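Local atomic coordinates of shikimate kinase (Aquifex aeolicus, PDB entry 2PT5), a protein that catalyses the ATP-dependent phosphorylation of the 3-hydroxyl group of shikimate, a magnesium-dependent step on the way to chorismate and the aromatic amino acids. Residues A[2-7]-A[94-99]; A[6-11]-A[135-140]; A[26-31]-A[73-78]; A[80-85]-A[131-136]. One frame throughout, in Å; residues are numbered along the deposited sequence.

Contact 1: A[2-7]-A[94-99]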
loop_
_atom_site.group_PDB
_atom_site.type_symbol
_atom_site.label_atom_id
_atom_site.label_comp_id
_atom_site.label_asym_id
_atom_site.label_seq_id
_atom_site.Cartn_x
_atom_site.Cartn_y
_atom_site.Cartn_z
ATOM N N ARG A 2 6.647 -7.415 -11.531
ATOM C CA ARG A 2 5.666 -7.170 -10.484
ATOM C C ARG A 2 6.149 -5.993 -9.654
ATOM O O ARG A 2 7.282 -5.989 -9.179
ATOM C CB ARG A 2 5.513 -8.405 -9.589
ATOM C CG ARG A 2 5.193 -9.679 -10.352
ATOM C CD ARG A 2 4.816 -10.801 -9.410
ATOM N NE ARG A 2 4.597 -12.058 -10.121
ATOM C CZ ARG A 2 5.560 -12.907 -10.463
ATOM N NH1 ARG A 2 6.826 -12.645 -10.160
ATOM N NH2 ARG A 2 5.254 -14.022 -11.104
ATOM N N ILE A 3 5.287 -4.999 -9.484
ATOM C CA ILE A 3 5.641 -3.812 -8.715
ATOM C C ILE A 3 4.663 -3.615 -7.564
ATOM O O ILE A 3 3.456 -3.464 -7.773
ATOM C CB ILE A 3 5.621 -2.564 -9.606
ATOM C CG1 ILE A 3 6.642 -2.719 -10.738
ATOM C CG2 ILE A 3 5.917 -1.325 -8.773
ATOM C CD1 ILE A 3 6.473 -1.681 -11.837
ATOM N N TYR A 4 5.181 -3.605 -6.345
ATOM C CA TYR A 4 4.315 -3.431 -5.188
ATOM C C TYR A 4 4.438 -2.050 -4.575
ATOM O O TYR A 4 5.544 -1.566 -4.340
ATOM C CB TYR A 4 4.629 -4.487 -4.127
ATOM C CG TYR A 4 4.512 -5.907 -4.630
ATOM C CD1 TYR A 4 5.613 -6.568 -5.172
ATOM C CD2 TYR A 4 3.294 -6.588 -4.568
ATOM C CE1 TYR A 4 5.504 -7.885 -5.643
ATOM C CE2 TYR A 4 3.172 -7.901 -5.038
ATOM C CZ TYR A 4 4.283 -8.546 -5.572
ATOM O OH TYR A 4 4.172 -9.850 -6.030
ATOM N N LEU A 5 3.298 -1.418 -4.310
ATOM C CA LEU A 5 3.303 -0.094 -3.700
ATOM C C LEU A 5 2.881 -0.239 -2.244
ATOM O O LEU A 5 1.857 -0.839 -1.952
ATOM C CB LEU A 5 2.342 0.846 -4.430
ATOM C CG LEU A 5 2.569 1.058 -5.931
ATOM C CD1 LEU A 5 1.610 2.131 -6.422
ATOM C CD2 LEU A 5 4.013 1.455 -6.208
ATOM N N ILE A 6 3.678 0.308 -1.331
ATOM C CA ILE A 6 3.363 0.211 0.085
ATOM C C ILE A 6 3.451 1.578 0.742
ATOM O O ILE A 6 4.111 2.484 0.229
ATOM C CB ILE A 6 4.323 -0.780 0.799
ATOM C CG1 ILE A 6 5.730 -0.186 0.906
ATOM C CG2 ILE A 6 4.397 -2.077 0.012
ATOM C CD1 ILE A 6 6.764 -1.144 1.505
ATOM N N GLY A 7 2.774 1.726 1.874
ATOM C CA GLY A 7 2.787 2.989 2.586
ATOM C C GLY A 7 1.442 3.215 3.247
ATOM O O GLY A 7 0.557 2.351 3.182
ATOM N N GLY A 94 8.955 -9.347 -6.872
ATOM C CA GLY A 94 9.263 -8.153 -7.629
ATOM C C GLY A 94 9.876 -6.999 -6.854
ATOM O O GLY A 94 10.587 -7.194 -5.865
ATOM N N THR A 95 9.595 -5.785 -7.321
ATOM C CA THR A 95 10.115 -4.574 -6.702
ATOM C C THR A 95 9.063 -3.933 -5.805
ATOM O O THR A 95 7.917 -3.717 -6.221
ATOM C CB THR A 95 10.547 -3.556 -7.777
ATOM O OG1 THR A 95 11.511 -4.167 -8.640
ATOM C CG2 THR A 95 11.162 -2.312 -7.137
ATOM N N THR A 96 9.460 -3.643 -4.569
ATOM C CA THR A 96 8.576 -3.025 -3.598
ATOM C C THR A 96 8.924 -1.548 -3.574
ATOM O O THR A 96 10.097 -1.179 -3.564
ATOM C CB THR A 96 8.740 -3.660 -2.193
ATOM O OG1 THR A 96 10.126 -3.701 -1.828
ATOM C CG2 THR A 96 8.183 -5.076 -2.192
ATOM N N VAL A 97 7.895 -0.709 -3.603
ATOM C CA VAL A 97 8.074 0.739 -3.629
ATOM C C VAL A 97 7.331 1.419 -2.491
ATOM O O VAL A 97 6.104 1.322 -2.388
ATOM C CB VAL A 97 7.558 1.350 -4.957
ATOM C CG1 VAL A 97 7.891 2.825 -5.012
ATOM C CG2 VAL A 97 8.168 0.617 -6.147
ATOM N N PHE A 98 8.080 2.129 -1.656
ATOM C CA PHE A 98 7.492 2.828 -0.527
ATOM C C PHE A 98 7.269 4.289 -0.879
ATOM O O PHE A 98 8.213 5.031 -1.142
ATOM C CB PHE A 98 8.404 2.694 0.712
ATOM C CG PHE A 98 7.990 3.552 1.895
ATOM C CD1 PHE A 98 6.648 3.830 2.157
ATOM C CD2 PHE A 98 8.958 4.051 2.773
ATOM C CE1 PHE A 98 6.274 4.589 3.268
ATOM C CE2 PHE A 98 8.595 4.813 3.894
ATOM C CZ PHE A 98 7.253 5.082 4.143
ATOM N N ILE A 99 6.004 4.686 -0.917
ATOM C CA ILE A 99 5.649 6.067 -1.202
ATOM C C ILE A 99 5.540 6.700 0.179
ATOM O O ILE A 99 4.536 6.556 0.884
ATOM C CB ILE A 99 4.319 6.142 -1.953
ATOM C CG1 ILE A 99 4.455 5.396 -3.284
ATOM C CG2 ILE A 99 3.935 7.589 -2.174
ATOM C CD1 ILE A 99 3.137 5.209 -4.039
#
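I6, V97 and Y4 give up the most surface where strand 2-6 runs parallel to strand 95-99. The backbone of V97 ties the other two together: V97 N donates to Y4 O at 2.6 Å, and V97 O takes the N-H of I6 at 2.8 Å, measured to I6 N, with that donor tilted 24° from the carbonyl plane. T95 and I99 carry the same parallel pairing outward, binding R2 O and Y4 N at one end and I6 O at the other. On one face V97 stands beside L5 and I3, all pointing the same way; its CB is 3.8 Å from L5 CD2 and its CG2 4.0 Å from I3 CG2. Helix 150-162 covers this face with I157 and L161.

On the other face I6 holds CG1 between its backbone N and carbonyl carbon (chi1 71°), which sets CG1 3.9 Å from F98 CB. The F98 ring turns its edge to the I6 carbonyl, CD1 lying 3.5 Å from I6 O. The Y4 ring also works by its edge: G94 N lies in its plane, 3.9 Å from Y4 CE1, while the Y4 hydroxyl bonds to S67. L87 and M90 of helix 84-91 pack over this side. Helices on both faces of a parallel sheet make the alpha/beta core of P-loop kinases, and strand 2-6 runs at G7 into the nucleotide-binding loop.

Contact 2: A[6-11]-A[135-140]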
loop_
_atom_site.group_PDB
_atom_site.type_symbol
_atom_site.label_atom_id
_atom_site.label_comp_id
_atom_site.label_asym_id
_atom_site.label_seq_id
_atom_site.Cartn_x
_atom_site.Cartn_y
_atom_site.Cartn_z
ATOM N N ILE A 6 3.678 0.308 -1.331
ATOM C CA ILE A 6 3.363 0.211 0.085
ATOM C C ILE A 6 3.451 1.578 0.742
ATOM O O ILE A 6 4.111 2.484 0.229
ATOM C CB ILE A 6 4.323 -0.780 0.799
ATOM C CG1 ILE A 6 5.730 -0.186 0.906
ATOM C CG2 ILE A 6 4.397 -2.077 0.012
ATOM C CD1 ILE A 6 6.764 -1.144 1.505
ATOM N N GLY A 7 2.774 1.726 1.874
ATOM C CA GLY A 7 2.787 2.989 2.586
ATOM C C GLY A 7 1.442 3.215 3.247
ATOM O O GLY A 7 0.557 2.351 3.182
ATOM N N PHE A 8 1.270 4.377 3.870
ATOM C CA PHE A 8 0.011 4.669 4.538
ATOM C C PHE A 8 -1.124 4.906 3.537
ATOM O O PHE A 8 -0.900 5.260 2.373
ATOM C CB PHE A 8 0.165 5.871 5.490
ATOM C CG PHE A 8 1.181 5.650 6.581
ATOM C CD1 PHE A 8 2.482 6.143 6.456
ATOM C CD2 PHE A 8 0.856 4.902 7.710
ATOM C CE1 PHE A 8 3.450 5.895 7.442
ATOM C CE2 PHE A 8 1.813 4.648 8.700
ATOM C CZ PHE A 8 3.115 5.149 8.563
HETATM N N MSE A 9 -2.342 4.691 4.018
HETATM C CA MSE A 9 -3.559 4.841 3.229
HETATM C C MSE A 9 -3.661 6.147 2.442
HETATM O O MSE A 9 -4.161 6.169 1.317
HETATM C CB MSE A 9 -4.768 4.712 4.158
HETATM C CG MSE A 9 -6.073 5.238 3.586
HETATM SE SE MSE A 9 -6.987 6.354 4.892
HETATM C CE MSE A 9 -6.530 8.095 4.182
ATOM N N CYS A 10 -3.189 7.236 3.033
ATOM C CA CYS A 10 -3.265 8.532 2.379
ATOM C C CYS A 10 -1.987 8.916 1.641
ATOM O O CYS A 10 -1.691 10.104 1.498
ATOM C CB CYS A 10 -3.589 9.599 3.428
ATOM S SG CYS A 10 -2.430 9.560 4.838
ATOM N N SER A 11 -1.226 7.937 1.167
ATOM C CA SER A 11 0.011 8.263 0.467
ATOM C C SER A 11 -0.140 8.225 -1.057
ATOM O O SER A 11 0.837 8.375 -1.786
ATOM C CB SER A 11 1.151 7.334 0.920
ATOM O OG SER A 11 0.854 5.983 0.639
ATOM N N LYS A 135 8.734 2.068 9.852
ATOM C CA LYS A 135 10.012 1.367 9.967
ATOM C C LYS A 135 9.994 0.150 9.041
ATOM O O LYS A 135 11.015 -0.222 8.455
ATOM C CB LYS A 135 10.245 0.911 11.416
ATOM C CG LYS A 135 10.637 2.035 12.366
ATOM C CD LYS A 135 10.737 1.553 13.823
ATOM C CE LYS A 135 11.023 2.721 14.762
ATOM N NZ LYS A 135 10.814 2.386 16.211
ATOM N N ILE A 136 8.829 -0.471 8.918
ATOM C CA ILE A 136 8.697 -1.626 8.048
ATOM C C ILE A 136 8.668 -1.126 6.595
ATOM O O ILE A 136 9.392 -1.634 5.743
ATOM C CB ILE A 136 7.408 -2.414 8.358
ATOM C CG1 ILE A 136 7.381 -2.816 9.843
ATOM C CG2 ILE A 136 7.324 -3.642 7.461
ATOM C CD1 ILE A 136 8.579 -3.647 10.293
ATOM N N TYR A 137 7.845 -0.119 6.320
ATOM C CA TYR A 137 7.764 0.426 4.965
ATOM C C TYR A 137 9.158 0.740 4.431
ATOM O O TYR A 137 9.473 0.440 3.276
ATOM C CB TYR A 137 6.933 1.715 4.928
ATOM C CG TYR A 137 5.467 1.570 5.264
ATOM C CD1 TYR A 137 4.764 0.412 4.948
ATOM C CD2 TYR A 137 4.773 2.616 5.878
ATOM C CE1 TYR A 137 3.403 0.291 5.241
ATOM C CE2 TYR A 137 3.416 2.509 6.175
ATOM C CZ TYR A 137 2.738 1.342 5.854
ATOM O OH TYR A 137 1.408 1.213 6.183
ATOM N N SER A 138 9.992 1.337 5.285
ATOM C CA SER A 138 11.353 1.726 4.905
ATOM C C SER A 138 12.225 0.578 4.426
ATOM O O SER A 138 13.309 0.809 3.906
ATOM C CB SER A 138 12.066 2.434 6.071
ATOM O OG SER A 138 11.450 3.674 6.391
ATOM N N LYS A 139 11.766 -0.655 4.604
ATOM C CA LYS A 139 12.543 -1.808 4.168
ATOM C C LYS A 139 12.334 -2.076 2.676
ATOM O O LYS A 139 12.868 -3.037 2.127
ATOM C CB LYS A 139 12.151 -3.042 4.991
ATOM C CG LYS A 139 12.485 -2.911 6.477
ATOM C CD LYS A 139 12.044 -4.131 7.269
ATOM C CE LYS A 139 12.563 -4.070 8.701
ATOM N NZ LYS A 139 14.052 -4.039 8.742
ATOM N N ALA A 140 11.570 -1.200 2.030
ATOM C CA ALA A 140 11.254 -1.320 0.610
ATOM C C ALA A 140 12.468 -1.165 -0.306
ATOM O O ALA A 140 13.410 -0.441 0.012
ATOM C CB ALA A 140 10.195 -0.278 0.235
#
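The ring of Y137 lies over G7, whose CA sits above the ring centre, 3.6 Å from the centroid and 9° off the ring normal, a clean CH-pi contact. G7 opens the P-loop, the Walker A turn between strand 2-6 and helix 13-24 that is predicted to hold ATP, so the end of helix 127-137 is pressed against the start of the nucleotide site. At the G7 backbone angles a CB would be jammed against the I6 carbonyl and crowded by S11 OG.

The edge of the same ring is spent on F8. Y137 CE2 points at the middle of the F8 ring, 3.4 Å above its plane, in a T-shaped pair with the planes at 87° and the centroids 4.8 Å apart. F130 stacks on F8, and F106 meets it at an angle. Y137 OH is 3.3 Å from G7 O and is hydrogen-bonded to G78 O, in the predicted shikimate site, while G7 O accepts from K13 NZ. I6 completes the contact with its outermost methyl: CD1, anti to CA (chi2 -176°), reaches A140 CB at 3.8 Å and Y137 O at 3.6 Å.

No hydrogen bond crosses between the two segments; packing of rings and methyls joins them. The loop carries its own ties, C10 being disulfide-bonded to C110. F8 O is gripped twice by S11, from its backbone N and from its hydroxyl, with S11 OG 2.6 Å from F8 O and in the carbonyl plane.

Contact 3: A[26-31]-A[73-78]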
loop_
_atom_site.group_PDB
_atom_site.type_symbol
_atom_site.label_atom_id
_atom_site.label_comp_id
_atom_site.label_asym_id
_atom_site.label_seq_id
_atom_site.Cartn_x
_atom_site.Cartn_y
_atom_site.Cartn_z
ATOM N N ILE A 26 0.671 -2.234 -18.071
ATOM C CA ILE A 26 0.395 -3.433 -17.296
ATOM C C ILE A 26 -0.789 -3.122 -16.396
ATOM O O ILE A 26 -1.016 -1.964 -16.045
ATOM C CB ILE A 26 1.605 -3.849 -16.435
ATOM C CG1 ILE A 26 2.018 -2.701 -15.503
ATOM C CG2 ILE A 26 2.756 -4.249 -17.344
ATOM C CD1 ILE A 26 3.259 -3.000 -14.666
ATOM N N PRO A 27 -1.564 -4.150 -16.010
ATOM C CA PRO A 27 -2.731 -3.936 -15.146
ATOM C C PRO A 27 -2.426 -3.500 -13.711
ATOM O O PRO A 27 -1.370 -3.810 -13.148
ATOM C CB PRO A 27 -3.449 -5.283 -15.197
ATOM C CG PRO A 27 -2.323 -6.257 -15.356
ATOM C CD PRO A 27 -1.403 -5.576 -16.349
ATOM N N PHE A 28 -3.367 -2.765 -13.131
ATOM C CA PHE A 28 -3.230 -2.307 -11.764
ATOM C C PHE A 28 -4.285 -2.974 -10.898
ATOM O O PHE A 28 -5.426 -3.182 -11.323
ATOM C CB PHE A 28 -3.404 -0.793 -11.670
ATOM C CG PHE A 28 -3.603 -0.305 -10.265
ATOM C CD1 PHE A 28 -2.563 -0.362 -9.340
ATOM C CD2 PHE A 28 -4.851 0.141 -9.846
ATOM C CE1 PHE A 28 -2.771 0.014 -8.012
ATOM C CE2 PHE A 28 -5.070 0.522 -8.518
ATOM C CZ PHE A 28 -4.032 0.457 -7.602
ATOM N N TYR A 29 -3.899 -3.306 -9.678
ATOM C CA TYR A 29 -4.814 -3.930 -8.736
ATOM C C TYR A 29 -4.506 -3.421 -7.337
ATOM O O TYR A 29 -3.343 -3.209 -6.979
ATOM C CB TYR A 29 -4.666 -5.455 -8.766
ATOM C CG TYR A 29 -5.313 -6.104 -9.957
ATOM C CD1 TYR A 29 -6.692 -6.270 -10.010
ATOM C CD2 TYR A 29 -4.554 -6.513 -11.055
ATOM C CE1 TYR A 29 -7.306 -6.819 -11.126
ATOM C CE2 TYR A 29 -5.162 -7.067 -12.185
ATOM C CZ TYR A 29 -6.539 -7.213 -12.210
ATOM O OH TYR A 29 -7.165 -7.730 -13.316
ATOM N N ASP A 30 -5.564 -3.216 -6.564
ATOM C CA ASP A 30 -5.447 -2.766 -5.190
ATOM C C ASP A 30 -5.995 -3.890 -4.324
ATOM O O ASP A 30 -7.146 -4.287 -4.480
ATOM C CB ASP A 30 -6.269 -1.506 -4.956
ATOM C CG ASP A 30 -6.332 -1.135 -3.488
ATOM O OD1 ASP A 30 -5.290 -0.751 -2.925
ATOM O OD2 ASP A 30 -7.421 -1.251 -2.896
ATOM N N VAL A 31 -5.176 -4.401 -3.413
ATOM C CA VAL A 31 -5.598 -5.512 -2.560
ATOM C C VAL A 31 -6.913 -5.278 -1.823
ATOM O O VAL A 31 -7.843 -6.066 -1.960
ATOM C CB VAL A 31 -4.515 -5.856 -1.522
ATOM C CG1 VAL A 31 -5.017 -6.971 -0.594
ATOM C CG2 VAL A 31 -3.225 -6.266 -2.243
ATOM N N VAL A 73 0.887 -4.074 -11.290
ATOM C CA VAL A 73 1.224 -3.115 -10.248
ATOM C C VAL A 73 0.167 -3.387 -9.200
ATOM O O VAL A 73 -1.038 -3.344 -9.489
ATOM C CB VAL A 73 1.087 -1.666 -10.716
ATOM C CG1 VAL A 73 1.357 -0.718 -9.550
ATOM C CG2 VAL A 73 2.047 -1.395 -11.860
ATOM N N ILE A 74 0.611 -3.694 -7.989
ATOM C CA ILE A 74 -0.305 -3.991 -6.901
ATOM C C ILE A 74 -0.106 -3.015 -5.752
ATOM O O ILE A 74 1.004 -2.907 -5.225
ATOM C CB ILE A 74 -0.061 -5.414 -6.366
ATOM C CG1 ILE A 74 -0.374 -6.442 -7.453
ATOM C CG2 ILE A 74 -0.899 -5.663 -5.135
ATOM C CD1 ILE A 74 0.174 -7.821 -7.131
ATOM N N SER A 75 -1.169 -2.297 -5.383
ATOM C CA SER A 75 -1.116 -1.369 -4.259
ATOM C C SER A 75 -1.581 -2.199 -3.064
ATOM O O SER A 75 -2.458 -3.052 -3.204
ATOM C CB SER A 75 -2.051 -0.168 -4.478
ATOM O OG SER A 75 -3.390 -0.588 -4.693
ATOM N N THR A 76 -0.976 -1.972 -1.904
ATOM C CA THR A 76 -1.318 -2.733 -0.704
ATOM C C THR A 76 -1.980 -1.866 0.368
ATOM O O THR A 76 -1.898 -0.640 0.328
ATOM C CB THR A 76 -0.054 -3.390 -0.108
ATOM O OG1 THR A 76 0.881 -2.369 0.266
ATOM C CG2 THR A 76 0.609 -4.305 -1.136
ATOM N N GLY A 77 -2.639 -2.505 1.326
ATOM C CA GLY A 77 -3.292 -1.752 2.388
ATOM C C GLY A 77 -2.283 -1.301 3.426
ATOM O O GLY A 77 -1.138 -1.746 3.401
ATOM N N GLY A 78 -2.697 -0.425 4.339
ATOM C CA GLY A 78 -1.784 0.059 5.365
ATOM C C GLY A 78 -1.099 -1.039 6.164
ATOM O O GLY A 78 0.128 -1.043 6.314
#
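F28, Y29 and D30 pair in parallel with V73, I74 and S75, the axes of the two short strands coming within 4.7 Å of each other, with 19° between their directions. Four backbone bonds join them, V73 N to P27 O, Y29 N to V73 O, S75 N to Y29 O and V31 N to S75 O, the last where helix 31-39 begins.

F28, V73, D30 and S75 share one face. F28 has CG anti to its backbone N (chi1 166°), and its ring leans over the neighbouring strand: CD1 is 3.9 Å from V73 CG1, and CZ is 3.2 Å from S75 OG. S75 OG donates to D30 OD1 at 2.6 Å, and OD1 accepts with its anti lone pair, the one away from OD2, which caps helix 31-39 at E33 N. Both oxygens are thus held, which fixes the rotation of the group at the start of a helix whose first turn holds D32, predicted to bind substrate. An alanine in place of F28 would probably leave V73 CG1 and S75 OG without the ring carbons they touch and open a gap there.

At the strand start, I26 crosses V73 at about a right angle, its CD1 pressed to 3.5 Å from V73 CG2. On the side of Y29 and I74, V31 CG2 meets I74 CG2 at 3.8 Å. Strand 28-30 edges the parallel alpha/beta sheet of the P-loop kinase fold; helix 13-24 lies against F28 and V73, helix 52-66 against Y29, V31 and I74, and strand 2-6 bonds to the far edge of strand 72-75.

Contact 4: A[80-85]-A[131-136]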
loop_
_atom_site.group_PDB
_atom_site.type_symbol
_atom_site.label_atom_id
_atom_site.label_comp_id
_atom_site.label_asym_id
_atom_site.label_seq_id
_atom_site.Cartn_x
_atom_site.Cartn_y
_atom_site.Cartn_z
ATOM N N LEU A 80 -1.094 -4.470 5.517
ATOM C CA LEU A 80 -0.413 -5.465 4.688
ATOM C C LEU A 80 1.017 -5.031 4.368
ATOM O O LEU A 80 1.947 -5.827 4.458
ATOM C CB LEU A 80 -1.192 -5.701 3.389
ATOM C CG LEU A 80 -0.741 -6.917 2.577
ATOM C CD1 LEU A 80 -0.875 -8.171 3.427
ATOM C CD2 LEU A 80 -1.587 -7.029 1.309
ATOM N N GLY A 81 1.191 -3.767 3.994
ATOM C CA GLY A 81 2.524 -3.284 3.677
ATOM C C GLY A 81 3.435 -3.249 4.893
ATOM O O GLY A 81 4.656 -3.213 4.771
ATOM N N ALA A 82 2.838 -3.252 6.080
ATOM C CA ALA A 82 3.607 -3.223 7.317
ATOM C C ALA A 82 3.806 -4.650 7.839
ATOM O O ALA A 82 4.388 -4.855 8.906
ATOM C CB ALA A 82 2.884 -2.363 8.368
ATOM N N ASN A 83 3.312 -5.624 7.075
ATOM C CA ASN A 83 3.423 -7.047 7.423
ATOM C C ASN A 83 4.720 -7.585 6.806
ATOM O O ASN A 83 4.788 -7.834 5.602
ATOM C CB ASN A 83 2.214 -7.805 6.858
ATOM C CG ASN A 83 2.197 -9.275 7.247
ATOM O OD1 ASN A 83 3.203 -9.969 7.147
ATOM N ND2 ASN A 83 1.037 -9.758 7.679
ATOM N N GLU A 84 5.746 -7.765 7.629
ATOM C CA GLU A 84 7.033 -8.237 7.139
ATOM C C GLU A 84 6.996 -9.547 6.357
ATOM O O GLU A 84 7.747 -9.724 5.398
ATOM C CB GLU A 84 8.029 -8.318 8.296
ATOM C CG GLU A 84 8.464 -6.935 8.771
ATOM C CD GLU A 84 9.633 -6.978 9.726
ATOM O OE1 GLU A 84 9.400 -7.066 10.951
ATOM O OE2 GLU A 84 10.785 -6.929 9.240
ATOM N N GLU A 85 6.124 -10.467 6.742
ATOM C CA GLU A 85 6.043 -11.713 5.998
ATOM C C GLU A 85 5.588 -11.363 4.579
ATOM O O GLU A 85 6.233 -11.728 3.594
ATOM C CB GLU A 85 5.041 -12.665 6.648
ATOM C CG GLU A 85 5.169 -14.104 6.173
ATOM C CD GLU A 85 4.272 -15.053 6.946
ATOM O OE1 GLU A 85 3.083 -15.190 6.583
ATOM O OE2 GLU A 85 4.755 -15.654 7.929
ATOM N N GLU A 131 4.905 5.542 13.469
ATOM C CA GLU A 131 6.356 5.369 13.567
ATOM C C GLU A 131 6.761 3.916 13.310
ATOM O O GLU A 131 7.724 3.656 12.587
ATOM C CB GLU A 131 6.851 5.783 14.963
ATOM C CG GLU A 131 6.527 7.223 15.324
ATOM C CD GLU A 131 6.930 7.592 16.746
ATOM O OE1 GLU A 131 6.671 6.799 17.674
ATOM O OE2 GLU A 131 7.493 8.684 16.939
ATOM N N GLU A 132 6.032 2.966 13.898
ATOM C CA GLU A 132 6.392 1.554 13.721
ATOM C C GLU A 132 6.119 0.995 12.330
ATOM O O GLU A 132 6.946 0.263 11.784
ATOM C CB GLU A 132 5.699 0.677 14.778
ATOM C CG GLU A 132 6.189 0.930 16.211
ATOM C CD GLU A 132 7.702 0.861 16.329
ATOM O OE1 GLU A 132 8.305 -0.101 15.804
ATOM O OE2 GLU A 132 8.292 1.771 16.948
ATOM N N ARG A 133 4.968 1.319 11.751
ATOM C CA ARG A 133 4.678 0.827 10.412
ATOM C C ARG A 133 5.695 1.428 9.435
ATOM O O ARG A 133 6.175 0.740 8.536
ATOM C CB ARG A 133 3.240 1.185 9.978
ATOM C CG ARG A 133 2.143 0.375 10.687
ATOM C CD ARG A 133 0.760 0.568 10.042
ATOM N NE ARG A 133 -0.177 -0.478 10.460
ATOM C CZ ARG A 133 -1.439 -0.584 10.044
ATOM N NH1 ARG A 133 -1.946 0.291 9.189
ATOM N NH2 ARG A 133 -2.196 -1.567 10.483
ATOM N N ARG A 134 6.038 2.704 9.625
ATOM C CA ARG A 134 6.994 3.366 8.735
ATOM C C ARG A 134 8.370 2.681 8.732
ATOM O O ARG A 134 9.091 2.712 7.731
ATOM C CB ARG A 134 7.143 4.847 9.120
ATOM C CG ARG A 134 8.010 5.643 8.157
ATOM C CD ARG A 134 7.784 7.157 8.266
ATOM N NE ARG A 134 8.591 7.872 7.278
ATOM C CZ ARG A 134 9.905 8.088 7.379
ATOM N NH1 ARG A 134 10.584 7.659 8.441
ATOM N NH2 ARG A 134 10.559 8.695 6.394
ATOM N N LYS A 135 8.734 2.068 9.852
ATOM C CA LYS A 135 10.012 1.367 9.967
ATOM C C LYS A 135 9.994 0.150 9.041
ATOM O O LYS A 135 11.015 -0.222 8.455
ATOM C CB LYS A 135 10.245 0.911 11.416
ATOM C CG LYS A 135 10.637 2.035 12.366
ATOM C CD LYS A 135 10.737 1.553 13.823
ATOM C CE LYS A 135 11.023 2.721 14.762
ATOM N NZ LYS A 135 10.814 2.386 16.211
ATOM N N ILE A 136 8.829 -0.471 8.918
ATOM C CA ILE A 136 8.697 -1.626 8.048
ATOM C C ILE A 136 8.668 -1.126 6.595
ATOM O O ILE A 136 9.392 -1.634 5.743
ATOM C CB ILE A 136 7.408 -2.414 8.358
ATOM C CG1 ILE A 136 7.381 -2.816 9.843
ATOM C CG2 ILE A 136 7.324 -3.642 7.461
ATOM C CD1 ILE A 136 8.579 -3.647 10.293
#
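I136 pushes its branched side chain into the turn between helices 78-81 and 84-91. Its CG2, anti to the backbone N, rests against the A82 carbonyl, 3.5 Å from A82 O, and also comes within 3.8 Å of G81 O. The other branch turns toward E84: with chi2 at -57°, CD1 lies 3.5 Å from E84 CD, and the two side chains cross at about a right angle. One helical turn earlier, R133 lays its aliphatic part over the A82 methyl, CG being 3.7 Å from A82 CB. An alanine at I136 would probably open a gap beside the A82 carbonyl and leave the E84 side chain less restrained.

Further out, the turn is shaped by N83, which sits at the N-cap of helix 84-91 and bonds through OD1 to A86 N, and by a backbone bond from N83 N to L80 O of 3.0 Å. L87 of the same helix also packs on I136. On the side of helix 127-137 not facing the turn, a salt bridge from K135 NZ to E132 OE2 at 2.7 Å links residues along the helix.

R133 runs on extended from CG to NE, past A82 toward G78; both R133 and G78 are predicted to bind shikimate. Across the contact itself no hydrogen bond forms: carbon meets carbon, a backbone carbonyl oxygen or the E84 carboxylate. Within this contact the arginine meets the turn through its aliphatic stem, and F8 also touches it; its guanidinium makes no polar bond with the turn, consistent with a group whose charge serves the substrate pocket.

Overall arrangement
Contacts 1 and 3 belong to the same parallel sheet and are held mainly by backbone hydrogen bonds; strand 2-6 bonds directly to strand 72-75, so the pairs join into a continuous run of four strands. Contact 1 lies in the middle of the five-stranded sheet. Both are buried, but contact 3 takes in the outermost strand, where a serine-aspartate bond joins the backbone bonds. Contacts 2 and 4 share helix 127-137, their centres about 7 Å apart, and neither has a hydrogen bond between its segments. Contact 2 is buried and aromatic; contact 4 is at the surface, built from aliphatic carbon beside charged groups. The bond from Y137 to G78 connects contact 2 with contact 3 near the predicted substrate site.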